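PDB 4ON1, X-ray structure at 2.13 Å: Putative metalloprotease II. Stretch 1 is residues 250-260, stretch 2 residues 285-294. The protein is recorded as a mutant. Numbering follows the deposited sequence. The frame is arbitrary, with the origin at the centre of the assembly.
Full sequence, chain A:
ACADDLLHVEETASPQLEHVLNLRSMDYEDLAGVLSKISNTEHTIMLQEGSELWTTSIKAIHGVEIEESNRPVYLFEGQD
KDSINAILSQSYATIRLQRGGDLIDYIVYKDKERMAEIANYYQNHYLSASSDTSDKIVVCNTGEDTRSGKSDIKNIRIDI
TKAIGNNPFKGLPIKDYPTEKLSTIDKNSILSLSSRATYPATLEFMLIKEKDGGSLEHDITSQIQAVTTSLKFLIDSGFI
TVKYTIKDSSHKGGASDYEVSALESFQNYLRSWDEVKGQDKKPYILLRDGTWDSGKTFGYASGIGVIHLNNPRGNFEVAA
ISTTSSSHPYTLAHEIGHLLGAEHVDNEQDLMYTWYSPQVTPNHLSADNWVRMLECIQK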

ATOM      1  N   SER A 250     -18.777   1.021  -9.277  1.00 11.71           N
ATOM      2  CA  SER A 250     -20.005   0.304  -8.979  1.00 17.80           C
ATOM      3  C   SER A 250     -19.814  -1.165  -9.349  1.00 23.22           C
ATOM      4  O   SER A 250     -20.775  -1.892  -9.594  1.00 25.76           O
ATOM      5  CB  SER A 250     -21.195   0.919  -9.722  1.00 21.02           C
ATOM      6  OG  SER A 250     -21.114   0.650 -11.108  1.00 43.60           O
ATOM      7  N   HIS A 251     -18.557  -1.602  -9.390  1.00 18.47           N
ATOM      8  CA  HIS A 251     -18.252  -2.983  -9.749  1.00 17.46           C
ATOM      9  C   HIS A 251     -18.138  -3.853  -8.507  1.00 15.45           C
ATOM     10  O   HIS A 251     -17.283  -3.613  -7.650  1.00 15.74           O
ATOM     11  CB  HIS A 251     -16.960  -3.063 -10.558  1.00 17.39           C
ATOM     12  CG  HIS A 251     -16.518  -4.464 -10.851  1.00 19.95           C
ATOM     13  ND1 HIS A 251     -17.195  -5.293 -11.721  1.00 18.10           N
ATOM     14  CD2 HIS A 251     -15.456  -5.175 -10.401  1.00 12.60           C
ATOM     15  CE1 HIS A 251     -16.574  -6.458 -11.788  1.00 21.31           C
ATOM     16  NE2 HIS A 251     -15.514  -6.414 -10.997  1.00 22.64           N
ATOM     17  N   LYS A 252     -19.021  -4.844  -8.407  1.00 20.22           N
ATOM     18  CA  LYS A 252     -19.027  -5.801  -7.295  1.00 23.42           C
ATOM     19  C   LYS A 252     -18.437  -7.149  -7.694  1.00 24.29           C
ATOM     20  O   LYS A 252     -18.337  -7.457  -8.881  1.00 36.84           O
ATOM     21  CB  LYS A 252     -20.453  -6.005  -6.786  1.00 18.69           C
ATOM     22  CG  LYS A 252     -21.170  -4.727  -6.403  1.00 31.62           C
ATOM     23  CD  LYS A 252     -22.626  -5.021  -6.051  1.00 40.52           C
ATOM     24  CE  LYS A 252     -23.430  -3.747  -5.844  1.00 50.86           C
ATOM     25  NZ  LYS A 252     -24.874  -4.027  -5.592  1.00 62.74           N
ATOM     26  N   GLY A 253     -18.068  -7.953  -6.699  1.00 33.34           N
ATOM     27  CA  GLY A 253     -17.587  -9.311  -6.930  1.00 27.23           C
ATOM     28  C   GLY A 253     -18.023 -10.242  -5.807  1.00 31.43           C
ATOM     29  O   GLY A 253     -18.402  -9.770  -4.731  1.00 34.33           O
ATOM     30  N   GLY A 254     -18.026 -11.553  -6.047  1.00 39.95           N
ATOM     31  CA  GLY A 254     -18.363 -12.481  -4.977  1.00 32.42           C
ATOM     32  C   GLY A 254     -17.135 -12.743  -4.121  1.00 39.45           C
ATOM     33  O   GLY A 254     -15.996 -12.586  -4.576  1.00 35.70           O
ATOM     34  N   ALA A 255     -17.357 -13.190  -2.891  1.00 37.06           N
ATOM     35  CA  ALA A 255     -16.260 -13.355  -1.938  1.00 34.86           C
ATOM     36  C   ALA A 255     -15.269 -14.477  -2.261  1.00 36.88           C
ATOM     37  O   ALA A 255     -14.065 -14.333  -2.036  1.00 46.78           O
ATOM     38  CB  ALA A 255     -16.836 -13.573  -0.543  1.00 37.15           C
ATOM     39  N   SER A 256     -15.773 -15.583  -2.799  1.00 33.12           N
ATOM     40  CA  SER A 256     -14.935 -16.749  -3.069  1.00 51.86           C
ATOM     41  C   SER A 256     -14.507 -16.852  -4.524  1.00 50.33           C
ATOM     42  O   SER A 256     -13.879 -17.838  -4.913  1.00 65.48           O
ATOM     43  CB  SER A 256     -15.674 -18.029  -2.673  1.00 64.48           C
ATOM     44  OG  SER A 256     -16.772 -18.252  -3.544  1.00 71.38           O
ATOM     45  N   ASP A 257     -14.845 -15.838  -5.318  1.00 43.48           N
ATOM     46  CA  ASP A 257     -14.627 -15.871  -6.765  1.00 36.10           C
ATOM     47  C   ASP A 257     -13.218 -16.274  -7.185  1.00 28.67           C
ATOM     48  O   ASP A 257     -12.241 -16.034  -6.480  1.00 31.02           O
ATOM     49  CB  ASP A 257     -14.940 -14.506  -7.379  1.00 41.53           C
ATOM     50  CG  ASP A 257     -16.426 -14.204  -7.414  1.00 58.36           C
ATOM     51  OD1 ASP A 257     -17.210 -14.981  -6.826  1.00 65.68           O
ATOM     52  OD2 ASP A 257     -16.801 -13.179  -8.026  1.00 51.45           O
ATOM     53  N   TYR A 258     -13.138 -16.863  -8.371  1.00 29.85           N
ATOM     54  CA  TYR A 258     -11.888 -17.339  -8.929  1.00 23.83           C
ATOM     55  C   TYR A 258     -11.196 -16.158  -9.573  1.00 23.85           C
ATOM     56  O   TYR A 258     -11.840 -15.361 -10.263  1.00 16.77           O
ATOM     57  CB  TYR A 258     -12.140 -18.436  -9.949  1.00 27.77           C
ATOM     58  CG  TYR A 258     -10.904 -18.936 -10.652  1.00 36.55           C
ATOM     59  CD1 TYR A 258      -9.763 -19.287  -9.938  1.00 34.06           C
ATOM     60  CD2 TYR A 258     -10.884 -19.075 -12.029  1.00 30.49           C
ATOM     61  CE1 TYR A 258      -8.636 -19.758 -10.582  1.00 33.86           C
ATOM     62  CE2 TYR A 258      -9.767 -19.551 -12.681  1.00 34.99           C
ATOM     63  CZ  TYR A 258      -8.646 -19.885 -11.955  1.00 39.69           C
ATOM     64  OH  TYR A 258      -7.532 -20.354 -12.607  1.00 49.76           O
ATOM     65  N   GLU A 259      -9.896 -16.033  -9.324  1.00 19.37           N
ATOM     66  CA  GLU A 259      -9.152 -14.829  -9.675  1.00 19.92           C
ATOM     67  C   GLU A 259      -9.170 -14.522 -11.173  1.00 17.10           C
ATOM     68  O   GLU A 259      -9.251 -13.353 -11.554  1.00 19.88           O
ATOM     69  CB  GLU A 259      -7.712 -14.921  -9.151  1.00 19.31           C
ATOM     70  CG  GLU A 259      -6.907 -16.116  -9.651  1.00 24.48           C
ATOM     71  CD  GLU A 259      -6.949 -17.289  -8.674  1.00 46.41           C
ATOM     72  OE1 GLU A 259      -7.848 -17.325  -7.807  1.00 40.94           O
ATOM     73  OE2 GLU A 259      -6.075 -18.173  -8.768  1.00 52.06           O
ATOM     74  N   VAL A 260      -9.070 -15.549 -12.014  1.00 18.28           N
ATOM     75  CA  VAL A 260      -9.048 -15.332 -13.461  1.00 24.50           C
ATOM     76  C   VAL A 260     -10.370 -14.731 -13.944  1.00 26.56           C
ATOM     77  O   VAL A 260     -10.381 -13.769 -14.709  1.00 22.06           O
ATOM     78  CB  VAL A 260      -8.762 -16.635 -14.222  1.00 23.20           C
ATOM     79  CG1 VAL A 260      -8.834 -16.417 -15.735  1.00 25.19           C
ATOM     80  CG2 VAL A 260      -7.396 -17.191 -13.832  1.00 24.97           C
ATOM     81  N   ILE A 285      -5.958  -1.450 -11.046  1.00  8.07           N
ATOM     82  CA  ILE A 285      -6.000  -2.505 -10.046  1.00 11.05           C
ATOM     83  C   ILE A 285      -7.272  -2.426  -9.210  1.00 14.98           C
ATOM     84  O   ILE A 285      -7.593  -1.377  -8.649  1.00 14.03           O
ATOM     85  CB  ILE A 285      -4.764  -2.460  -9.124  1.00 13.57           C
ATOM     86  CG1 ILE A 285      -3.486  -2.641  -9.944  1.00 13.60           C
ATOM     87  CG2 ILE A 285      -4.821  -3.584  -8.098  1.00 10.36           C
ATOM     88  CD1 ILE A 285      -2.690  -1.374 -10.084  1.00 24.98           C
ATOM     89  N   LEU A 286      -8.004  -3.540  -9.153  1.00  8.59           N
ATOM     90  CA  LEU A 286      -9.220  -3.630  -8.344  1.00 13.99           C
ATOM     91  C   LEU A 286      -8.881  -3.974  -6.899  1.00 13.70           C
ATOM     92  O   LEU A 286      -8.145  -4.935  -6.638  1.00 16.70           O
ATOM     93  CB  LEU A 286     -10.171  -4.689  -8.915  1.00 11.47           C
ATOM     94  CG  LEU A 286     -11.506  -4.858  -8.187  1.00 10.57           C
ATOM     95  CD1 LEU A 286     -12.385  -3.627  -8.388  1.00 13.19           C
ATOM     96  CD2 LEU A 286     -12.230  -6.114  -8.669  1.00  9.82           C
ATOM     97  N   LEU A 287      -9.444  -3.214  -5.962  1.00 10.92           N
ATOM     98  CA  LEU A 287      -9.117  -3.382  -4.551  1.00 12.64           C
ATOM     99  C   LEU A 287     -10.307  -3.820  -3.696  1.00 19.98           C
ATOM    100  O   LEU A 287     -11.389  -3.231  -3.756  1.00 14.83           O
ATOM    101  CB  LEU A 287      -8.547  -2.072  -3.986  1.00 11.91           C
ATOM    102  CG  LEU A 287      -7.321  -1.486  -4.701  1.00 15.70           C
ATOM    103  CD1 LEU A 287      -6.867  -0.195  -4.012  1.00 18.35           C
ATOM    104  CD2 LEU A 287      -6.199  -2.496  -4.705  1.00 13.03           C
ATOM    105  N   ARG A 288     -10.090  -4.850  -2.884  1.00 11.73           N
ATOM    106  CA  ARG A 288     -11.078  -5.285  -1.900  1.00 13.49           C
ATOM    107  C   ARG A 288     -10.363  -5.606  -0.605  1.00 17.14           C
ATOM    108  O   ARG A 288      -9.148  -5.813  -0.604  1.00 10.47           O
ATOM    109  CB  ARG A 288     -11.850  -6.509  -2.385  1.00 12.94           C
ATOM    110  CG  ARG A 288     -10.939  -7.701  -2.657  1.00 16.80           C
ATOM    111  CD  ARG A 288     -11.690  -9.018  -2.654  1.00 20.94           C
ATOM    112  NE  ARG A 288     -12.877  -8.989  -3.506  1.00 17.36           N
ATOM    113  CZ  ARG A 288     -13.625 -10.054  -3.772  1.00 22.96           C
ATOM    114  NH1 ARG A 288     -13.293 -11.237  -3.272  1.00 21.85           N
ATOM    115  NH2 ARG A 288     -14.695  -9.938  -4.546  1.00 19.99           N
ATOM    116  N   ASP A 289     -11.095  -5.632   0.502  1.00 11.39           N
ATOM    117  CA  ASP A 289     -10.455  -5.988   1.757  1.00 15.23           C
ATOM    118  C   ASP A 289     -10.165  -7.486   1.814  1.00 20.55           C
ATOM    119  O   ASP A 289      -9.169  -7.908   2.394  1.00 17.74           O
ATOM    120  CB  ASP A 289     -11.309  -5.587   2.949  1.00 19.62           C
ATOM    121  CG  ASP A 289     -10.619  -5.871   4.257  1.00 20.87           C
ATOM    122  OD1 ASP A 289     -11.057  -6.787   4.977  1.00 25.60           O
ATOM    123  OD2 ASP A 289      -9.614  -5.196   4.549  1.00 21.05           O
ATOM    124  N   GLY A 290     -11.043  -8.277   1.204  1.00 15.70           N
ATOM    125  CA  GLY A 290     -10.955  -9.722   1.261  1.00 19.60           C
ATOM    126  C   GLY A 290     -10.006 -10.347   0.257  1.00 17.61           C
ATOM    127  O   GLY A 290      -9.045  -9.724  -0.190  1.00 16.13           O
ATOM    128  N   THR A 291     -10.284 -11.597  -0.094  1.00 20.84           N
ATOM    129  CA  THR A 291      -9.418 -12.364  -0.978  1.00 16.89           C
ATOM    130  C   THR A 291     -10.225 -13.066  -2.056  1.00 22.21           C
ATOM    131  O   THR A 291     -11.441 -12.906  -2.134  1.00 20.11           O
ATOM    132  CB  THR A 291      -8.631 -13.427  -0.206  1.00 23.92           C
ATOM    133  OG1 THR A 291      -9.552 -14.258   0.513  1.00 27.05           O
ATOM    134  CG2 THR A 291      -7.650 -12.778   0.761  1.00 29.65           C
ATOM    135  N   TRP A 292      -9.541 -13.855  -2.877  1.00 19.90           N
ATOM    136  CA  TRP A 292     -10.204 -14.657  -3.893  1.00 25.19           C
ATOM    137  C   TRP A 292      -9.924 -16.136  -3.674  1.00 23.83           C
ATOM    138  O   TRP A 292      -9.067 -16.498  -2.862  1.00 27.62           O
ATOM    139  CB  TRP A 292      -9.761 -14.236  -5.297  1.00 16.42           C
ATOM    140  CG  TRP A 292     -10.224 -12.865  -5.654  1.00 13.60           C
ATOM    141  CD1 TRP A 292     -11.367 -12.535  -6.324  1.00 15.00           C
ATOM    142  CD2 TRP A 292      -9.573 -11.629  -5.332  1.00 15.54           C
ATOM    143  NE1 TRP A 292     -11.463 -11.170  -6.447  1.00 18.14           N
ATOM    144  CE2 TRP A 292     -10.377 -10.591  -5.845  1.00 14.93           C
ATOM    145  CE3 TRP A 292      -8.390 -11.302  -4.663  1.00 16.28           C
ATOM    146  CZ2 TRP A 292     -10.027  -9.247  -5.717  1.00 22.34           C
ATOM    147  CZ3 TRP A 292      -8.048  -9.970  -4.535  1.00 19.39           C
ATOM    148  CH2 TRP A 292      -8.862  -8.958  -5.062  1.00 17.55           C
ATOM    149  N   ASP A 293     -10.661 -16.979  -4.392  1.00 26.25           N
ATOM    150  CA  ASP A 293     -10.462 -18.423  -4.353  1.00 33.39           C
ATOM    151  C   ASP A 293     -10.463 -18.961  -2.922  1.00 29.90           C
ATOM    152  O   ASP A 293      -9.493 -19.589  -2.490  1.00 25.94           O
ATOM    153  CB  ASP A 293      -9.154 -18.811  -5.050  1.00 28.79           C
ATOM    154  CG  ASP A 293      -9.091 -20.293  -5.383  1.00 56.59           C
ATOM    155  OD1 ASP A 293     -10.122 -20.846  -5.824  1.00 71.47           O
ATOM    156  OD2 ASP A 293      -8.019 -20.905  -5.190  1.00 55.64           O
ATOM    157  N   SER A 294     -11.539 -18.679  -2.189  1.00 34.97           N
ATOM    158  CA  SER A 294     -11.708 -19.170  -0.821  1.00 34.13           C
ATOM    159  C   SER A 294     -10.481 -18.933   0.065  1.00 33.73           C
ATOM    160  O   SER A 294     -10.039 -19.836   0.776  1.00 43.16           O
ATOM    161  CB  SER A 294     -12.049 -20.659  -0.844  1.00 43.15           C
ATOM    162  OG  SER A 294     -13.184 -20.890  -1.658  1.00 44.33           O
TER
HETATM  163  O   HOH W   1     -12.907 -12.302   0.239  1.00 32.01           O
HETATM  164  O   HOH W   2     -11.792 -15.445  -0.767  1.00 36.41           O

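This is a small, mainly polar contact in which side-chain and backbone donors of residues 285-294 bind backbone carbonyls of the loop before a helix.

Arg288 is the main side-chain donor. It sits at the end of a strand, and its CA-to-CB bond points toward the loop. Its guanidinium takes Gly254 O at its edge, near the plane where the N-H groups lie. Arg288 NH2 donates to Gly254 O at 3.0 Å, with an angle of 159°. Arg288 NH1 donates to Gly254 O as well, at 3.3 Å and 139°, a longer and more bent bond. Arg288 NH1 also donates to Thr291 O at 2.7 Å, which ties the side chain to its own stretch.

Gly253 lies close against this group. A CB there would fall 2.9 Å from Arg288 NH2, a clash. Gly254 is held within its loop, where Gly254 N donates to Asp257 OD2 at 2.8 Å.

Ala255 O and Thr291 O are 3.0 Å apart. Both are acceptors, so they cannot bond to each other. Two waters help to bridge this region. Water 1 donates to Ala255 O (3.3 Å) and accepts from Thr291 N (2.7 Å). Water 2 donates to Ala255 O (2.8 Å) and is hydrogen-bonded to Thr291 OG1 (2.8 Å).

Further along, the backbones meet directly. Asp293 N donates to Asp257 O at 2.8 Å and 160°, a short, nearly straight bond. Asp257 O also lies 3.3 Å from Trp292 CB, near the plane of the indole at its edge.

Glu259 OE1 packs 3.4 Å from Asp293 CB. The two carboxylates are like charges, with Glu259 OE1 4.4 Å from Asp293 OD2. Glu259 OE1 is hydrogen-bonded elsewhere in the structure.

At the other end the contact is apolar: His251 CD2 meets Leu286 CD2 at 3.8 Å, at the edge of the imidazole.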